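Local coordinates for protein digeranylgeranylglycerophospholipid reductase (Sulfolobus acidocaldarius, PDB 4OPC) that uses FAD to hydrogenate the double bonds of geranylgeranyl chains in archaeal membrane lipid precursors, yielding saturated archaeols, at residues A[412-424]-A[437-449]. Residues are numbered along the deposited sequence; the frame is centred on the assembly and turned at random.
Sequences AVAESMKKIKELY and WRREVDNVLTEFN
Leu423 and Tyr424 meet Trp437 where two consecutive C-terminal helices, 410-425 and 434-452, pack as an antiparallel helical hairpin; the axes of 412-424 and 437-449 approach to 10.4 Å with their directions 171° apart.

The one direct hydrogen bond between the two segments runs from Trp437 NE1 to Leu423 O, 2.9 Å long and nearly straight at the hydrogen (167°). The oxygen lies close to the indole plane, yet the donor stands well above the carbonyl plane, so no lone pair is met directly. Trp437 turns its indole across to the other helix because CG points away from the backbone N.

The same indole makes a T-shaped stack: its six-membered ring presents an edge to the face of Tyr424, with centroids 4.9 Å apart and planes at 69°. Trp437 CZ2 sits over the centre of the phenol ring, and CH2 leans toward its CZ. Val441 CG2, from the next turn of the same helix, lies over one face of the indole, offset toward the rim.

Apolar packing continues along the hairpin. Leu423 is a knob in the hole formed by Trp437, Glu440, Val441 and Val444; its CD1 lies 3.8 Å from Val444 CG2, while CD2 rests against the Glu440 carboxylate. Farther along, Ile420 CD1 touches both Leu445 CD2 (4.0 Å) and Val441 CG1. Helix 332-357 backs this layer, with Ala346 against Tyr424, Ile350 against Leu445 and Phe354 against Val413.

At the far end, Phe448 reaches the opposing helix with its ring: Val413 CG2 lies in the ring plane, 3.8 Å from CE1, and Ser416 OG approaches CD1 obliquely at 3.5 Å.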
loop_
_atom_site.group_PDB
_atom_site.type_symbol
_atom_site.label_atom_id
_atom_site.label_comp_id
_atom_site.label_asym_id
_atom_site.label_seq_id
_atom_site.Cartn_x
_atom_site.Cartn_y
_atom_site.Cartn_z
ATOM N N ALA A 412 -20.874 -11.377 -11.877
ATOM C CA ALA A 412 -20.699 -12.044 -10.589
ATOM C C ALA A 412 -19.592 -11.385 -9.766
ATOM O O ALA A 412 -19.683 -11.302 -8.541
ATOM C CB ALA A 412 -20.394 -13.515 -10.791
ATOM N N VAL A 413 -18.536 -10.937 -10.437
ATOM C CA VAL A 413 -17.452 -10.242 -9.771
ATOM C C VAL A 413 -17.993 -8.971 -9.118
ATOM O O VAL A 413 -17.712 -8.700 -7.945
ATOM C CB VAL A 413 -16.331 -9.907 -10.758
ATOM C CG1 VAL A 413 -15.298 -9.035 -10.097
ATOM C CG2 VAL A 413 -15.683 -11.188 -11.252
ATOM N N ALA A 414 -18.788 -8.214 -9.867
ATOM C CA ALA A 414 -19.401 -6.999 -9.330
ATOM C C ALA A 414 -20.286 -7.288 -8.120
ATOM O O ALA A 414 -20.306 -6.510 -7.162
ATOM C CB ALA A 414 -20.181 -6.273 -10.413
ATOM N N GLU A 415 -20.993 -8.413 -8.157
ATOM C CA GLU A 415 -21.848 -8.822 -7.047
ATOM C C GLU A 415 -21.010 -9.127 -5.811
ATOM O O GLU A 415 -21.360 -8.715 -4.705
ATOM C CB GLU A 415 -22.699 -10.035 -7.437
ATOM C CG GLU A 415 -23.794 -9.718 -8.449
ATOM C CD GLU A 415 -24.388 -10.960 -9.094
ATOM O OE1 GLU A 415 -23.896 -12.078 -8.826
ATOM O OE2 GLU A 415 -25.349 -10.814 -9.877
ATOM N N SER A 416 -19.911 -9.853 -5.996
ATOM C CA SER A 416 -19.036 -10.185 -4.874
ATOM C C SER A 416 -18.377 -8.933 -4.298
ATOM O O SER A 416 -18.219 -8.812 -3.078
ATOM C CB SER A 416 -17.967 -11.203 -5.289
ATOM O OG SER A 416 -18.560 -12.469 -5.533
ATOM N N MET A 417 -17.979 -8.004 -5.169
ATOM C CA MET A 417 -17.438 -6.722 -4.717
ATOM C C MET A 417 -18.413 -5.955 -3.836
ATOM O O MET A 417 -18.043 -5.471 -2.766
ATOM C CB MET A 417 -17.004 -5.855 -5.900
ATOM C CG MET A 417 -15.816 -6.428 -6.680
ATOM S SD MET A 417 -15.469 -5.559 -8.220
ATOM C CE MET A 417 -15.037 -3.928 -7.624
ATOM N N LYS A 418 -19.654 -5.843 -4.288
ATOM C CA LYS A 418 -20.683 -5.164 -3.521
ATOM C C LYS A 418 -20.889 -5.853 -2.176
ATOM O O LYS A 418 -20.996 -5.193 -1.143
ATOM C CB LYS A 418 -21.991 -5.134 -4.323
ATOM C CG LYS A 418 -23.167 -4.489 -3.606
ATOM C CD LYS A 418 -24.356 -4.345 -4.554
ATOM C CE LYS A 418 -25.606 -3.884 -3.818
ATOM N NZ LYS A 418 -25.349 -2.667 -2.997
ATOM N N LYS A 419 -20.909 -7.183 -2.191
ATOM C CA LYS A 419 -21.112 -7.965 -0.978
ATOM C C LYS A 419 -20.006 -7.740 0.054
ATOM O O LYS A 419 -20.279 -7.527 1.238
ATOM C CB LYS A 419 -21.209 -9.456 -1.305
ATOM C CG LYS A 419 -21.371 -10.322 -0.071
ATOM C CD LYS A 419 -21.985 -11.670 -0.389
ATOM C CE LYS A 419 -22.349 -12.408 0.897
ATOM N NZ LYS A 419 -22.973 -13.732 0.633
ATOM N N ILE A 420 -18.756 -7.802 -0.382
ATOM C CA ILE A 420 -17.666 -7.588 0.555
ATOM C C ILE A 420 -17.634 -6.127 1.026
ATOM O O ILE A 420 -17.369 -5.864 2.197
ATOM C CB ILE A 420 -16.313 -8.101 0.004
ATOM C CG1 ILE A 420 -15.341 -8.400 1.147
ATOM C CG2 ILE A 420 -15.718 -7.126 -0.999
ATOM C CD1 ILE A 420 -14.048 -9.051 0.687
ATOM N N LYS A 421 -17.965 -5.187 0.143
ATOM C CA LYS A 421 -17.963 -3.779 0.533
ATOM C C LYS A 421 -18.971 -3.553 1.653
ATOM O O LYS A 421 -18.671 -2.874 2.641
ATOM C CB LYS A 421 -18.273 -2.863 -0.649
ATOM C CG LYS A 421 -18.015 -1.386 -0.360
ATOM C CD LYS A 421 -16.879 -0.842 -1.205
ATOM C CE LYS A 421 -16.752 0.662 -1.067
ATOM N NZ LYS A 421 -17.956 1.367 -1.577
ATOM N N GLU A 422 -20.147 -4.157 1.507
ATOM C CA GLU A 422 -21.195 -4.080 2.521
ATOM C C GLU A 422 -20.764 -4.689 3.858
ATOM O O GLU A 422 -21.085 -4.146 4.912
ATOM C CB GLU A 422 -22.483 -4.733 2.016
ATOM C CG GLU A 422 -23.145 -3.962 0.889
ATOM C CD GLU A 422 -24.362 -4.672 0.326
ATOM O OE1 GLU A 422 -24.638 -5.815 0.751
ATOM O OE2 GLU A 422 -25.043 -4.086 -0.543
ATOM N N LEU A 423 -20.054 -5.813 3.817
ATOM C CA LEU A 423 -19.526 -6.401 5.041
ATOM C C LEU A 423 -18.589 -5.418 5.728
ATOM O O LEU A 423 -18.615 -5.281 6.951
ATOM C CB LEU A 423 -18.777 -7.708 4.766
ATOM C CG LEU A 423 -19.610 -8.988 4.746
ATOM C CD1 LEU A 423 -18.751 -10.157 4.317
ATOM C CD2 LEU A 423 -20.204 -9.244 6.123
ATOM N N TYR A 424 -17.747 -4.748 4.944
ATOM C CA TYR A 424 -16.824 -3.772 5.515
ATOM C C TYR A 424 -17.511 -2.507 6.011
ATOM O O TYR A 424 -17.073 -1.925 7.006
ATOM C CB TYR A 424 -15.672 -3.464 4.548
ATOM C CG TYR A 424 -14.589 -4.496 4.652
ATOM C CD1 TYR A 424 -14.789 -5.794 4.181
ATOM C CD2 TYR A 424 -13.381 -4.198 5.271
ATOM C CE1 TYR A 424 -13.809 -6.746 4.292
ATOM C CE2 TYR A 424 -12.386 -5.149 5.389
ATOM C CZ TYR A 424 -12.603 -6.424 4.896
ATOM O OH TYR A 424 -11.617 -7.374 5.020
ATOM N N TRP A 437 -17.359 -11.851 12.198
ATOM C CA TRP A 437 -17.273 -11.014 11.007
ATOM C C TRP A 437 -16.161 -11.499 10.077
ATOM O O TRP A 437 -16.373 -11.638 8.863
ATOM C CB TRP A 437 -17.059 -9.559 11.416
ATOM C CG TRP A 437 -16.803 -8.623 10.275
ATOM C CD1 TRP A 437 -17.741 -7.980 9.511
ATOM C CD2 TRP A 437 -15.530 -8.220 9.773
ATOM N NE1 TRP A 437 -17.117 -7.192 8.571
ATOM C CE2 TRP A 437 -15.762 -7.325 8.707
ATOM C CE3 TRP A 437 -14.213 -8.509 10.136
ATOM C CZ2 TRP A 437 -14.724 -6.732 7.987
ATOM C CZ3 TRP A 437 -13.185 -7.923 9.421
ATOM C CH2 TRP A 437 -13.446 -7.047 8.359
ATOM N N ARG A 438 -14.986 -11.770 10.645
ATOM C CA ARG A 438 -13.860 -12.288 9.876
ATOM C C ARG A 438 -14.232 -13.577 9.133
ATOM O O ARG A 438 -13.848 -13.760 7.973
ATOM C CB ARG A 438 -12.655 -12.519 10.797
ATOM C CG ARG A 438 -11.419 -13.095 10.114
ATOM C CD ARG A 438 -10.269 -13.242 11.115
ATOM N NE ARG A 438 -10.642 -14.128 12.213
ATOM C CZ ARG A 438 -10.459 -13.866 13.504
ATOM N NH1 ARG A 438 -9.882 -12.736 13.900
ATOM N NH2 ARG A 438 -10.848 -14.750 14.413
ATOM N N ARG A 439 -14.976 -14.462 9.791
ATOM C CA ARG A 439 -15.372 -15.710 9.155
ATOM C C ARG A 439 -16.317 -15.450 7.979
ATOM O O ARG A 439 -16.237 -16.122 6.954
ATOM C CB ARG A 439 -15.971 -16.685 10.176
ATOM C CG ARG A 439 -14.945 -17.179 11.196
ATOM C CD ARG A 439 -15.494 -18.270 12.106
ATOM N NE ARG A 439 -16.440 -17.759 13.095
ATOM C CZ ARG A 439 -16.095 -17.296 14.292
ATOM N NH1 ARG A 439 -14.820 -17.265 14.654
ATOM N NH2 ARG A 439 -17.026 -16.855 15.129
ATOM N N GLU A 440 -17.186 -14.455 8.115
ATOM C CA GLU A 440 -18.042 -14.062 6.998
ATOM C C GLU A 440 -17.220 -13.581 5.806
ATOM O O GLU A 440 -17.505 -13.940 4.659
ATOM C CB GLU A 440 -19.010 -12.952 7.406
ATOM C CG GLU A 440 -20.126 -13.366 8.330
ATOM C CD GLU A 440 -21.126 -12.243 8.526
ATOM O OE1 GLU A 440 -20.972 -11.469 9.493
ATOM O OE2 GLU A 440 -22.053 -12.126 7.698
ATOM N N VAL A 441 -16.206 -12.766 6.069
ATOM C CA VAL A 441 -15.373 -12.239 4.996
ATOM C C VAL A 441 -14.593 -13.366 4.329
ATOM O O VAL A 441 -14.553 -13.465 3.096
ATOM C CB VAL A 441 -14.393 -11.159 5.511
ATOM C CG1 VAL A 441 -13.465 -10.716 4.384
ATOM C CG2 VAL A 441 -15.166 -9.972 6.072
ATOM N N ASP A 442 -13.995 -14.228 5.148
ATOM C CA ASP A 442 -13.262 -15.386 4.644
ATOM C C ASP A 442 -14.148 -16.253 3.761
ATOM O O ASP A 442 -13.709 -16.724 2.712
ATOM C CB ASP A 442 -12.684 -16.219 5.792
ATOM C CG ASP A 442 -11.462 -15.568 6.433
ATOM O OD1 ASP A 442 -10.794 -14.752 5.765
ATOM O OD2 ASP A 442 -11.159 -15.895 7.598
ATOM N N ASN A 443 -15.396 -16.458 4.175
ATOM C CA ASN A 443 -16.318 -17.251 3.364
ATOM C C ASN A 443 -16.597 -16.625 1.996
ATOM O O ASN A 443 -16.635 -17.326 0.981
ATOM C CB ASN A 443 -17.625 -17.539 4.115
ATOM C CG ASN A 443 -17.433 -18.505 5.266
ATOM O OD1 ASN A 443 -16.415 -19.194 5.350
ATOM N ND2 ASN A 443 -18.417 -18.567 6.160
ATOM N N VAL A 444 -16.780 -15.309 1.964
ATOM C CA VAL A 444 -16.991 -14.613 0.700
ATOM C C VAL A 444 -15.792 -14.828 -0.222
ATOM O O VAL A 444 -15.943 -15.121 -1.407
ATOM C CB VAL A 444 -17.226 -13.100 0.917
ATOM C CG1 VAL A 444 -17.166 -12.342 -0.405
ATOM C CG2 VAL A 444 -18.548 -12.863 1.625
ATOM N N LEU A 445 -14.593 -14.703 0.332
ATOM C CA LEU A 445 -13.377 -14.887 -0.451
ATOM C C LEU A 445 -13.200 -16.331 -0.930
ATOM O O LEU A 445 -12.854 -16.556 -2.088
ATOM C CB LEU A 445 -12.160 -14.445 0.360
ATOM C CG LEU A 445 -12.126 -12.954 0.671
ATOM C CD1 LEU A 445 -11.037 -12.651 1.680
ATOM C CD2 LEU A 445 -11.889 -12.150 -0.591
ATOM N N THR A 446 -13.436 -17.295 -0.045
ATOM C CA THR A 446 -13.348 -18.711 -0.401
ATOM C C THR A 446 -14.291 -19.046 -1.555
ATOM O O THR A 446 -13.893 -19.685 -2.537
ATOM C CB THR A 446 -13.682 -19.620 0.801
ATOM O OG1 THR A 446 -12.723 -19.399 1.842
ATOM C CG2 THR A 446 -13.647 -21.089 0.390
ATOM N N GLU A 447 -15.542 -18.614 -1.438
ATOM C CA GLU A 447 -16.525 -18.859 -2.489
ATOM C C GLU A 447 -16.138 -18.152 -3.782
ATOM O O GLU A 447 -16.302 -18.701 -4.873
ATOM C CB GLU A 447 -17.916 -18.404 -2.053
ATOM C CG GLU A 447 -18.504 -19.174 -0.894
ATOM C CD GLU A 447 -19.873 -18.656 -0.498
ATOM O OE1 GLU A 447 -20.672 -18.330 -1.406
ATOM O OE2 GLU A 447 -20.148 -18.567 0.718
ATOM N N PHE A 448 -15.618 -16.934 -3.672
ATOM C CA PHE A 448 -15.216 -16.217 -4.869
ATOM C C PHE A 448 -14.051 -16.900 -5.582
ATOM O O PHE A 448 -14.074 -17.062 -6.798
ATOM C CB PHE A 448 -14.882 -14.751 -4.578
ATOM C CG PHE A 448 -14.501 -13.988 -5.811
ATOM C CD1 PHE A 448 -15.466 -13.658 -6.744
ATOM C CD2 PHE A 448 -13.179 -13.668 -6.073
ATOM C CE1 PHE A 448 -15.134 -12.989 -7.903
ATOM C CE2 PHE A 448 -12.838 -13.000 -7.232
ATOM C CZ PHE A 448 -13.812 -12.661 -8.146
ATOM N N ASN A 449 -13.037 -17.308 -4.825
ATOM C CA ASN A 449 -11.903 -18.019 -5.409
ATOM C C ASN A 449 -12.360 -19.241 -6.188
ATOM O O ASN A 449 -11.874 -19.513 -7.284
ATOM C CB ASN A 449 -10.918 -18.473 -4.327
ATOM C CG ASN A 449 -10.172 -17.325 -3.677
ATOM O OD1 ASN A 449 -10.034 -16.238 -4.246
ATOM N ND2 ASN A 449 -9.676 -17.567 -2.472
HETATM O O HOH W 1 -20.423 -15.559 -0.914
#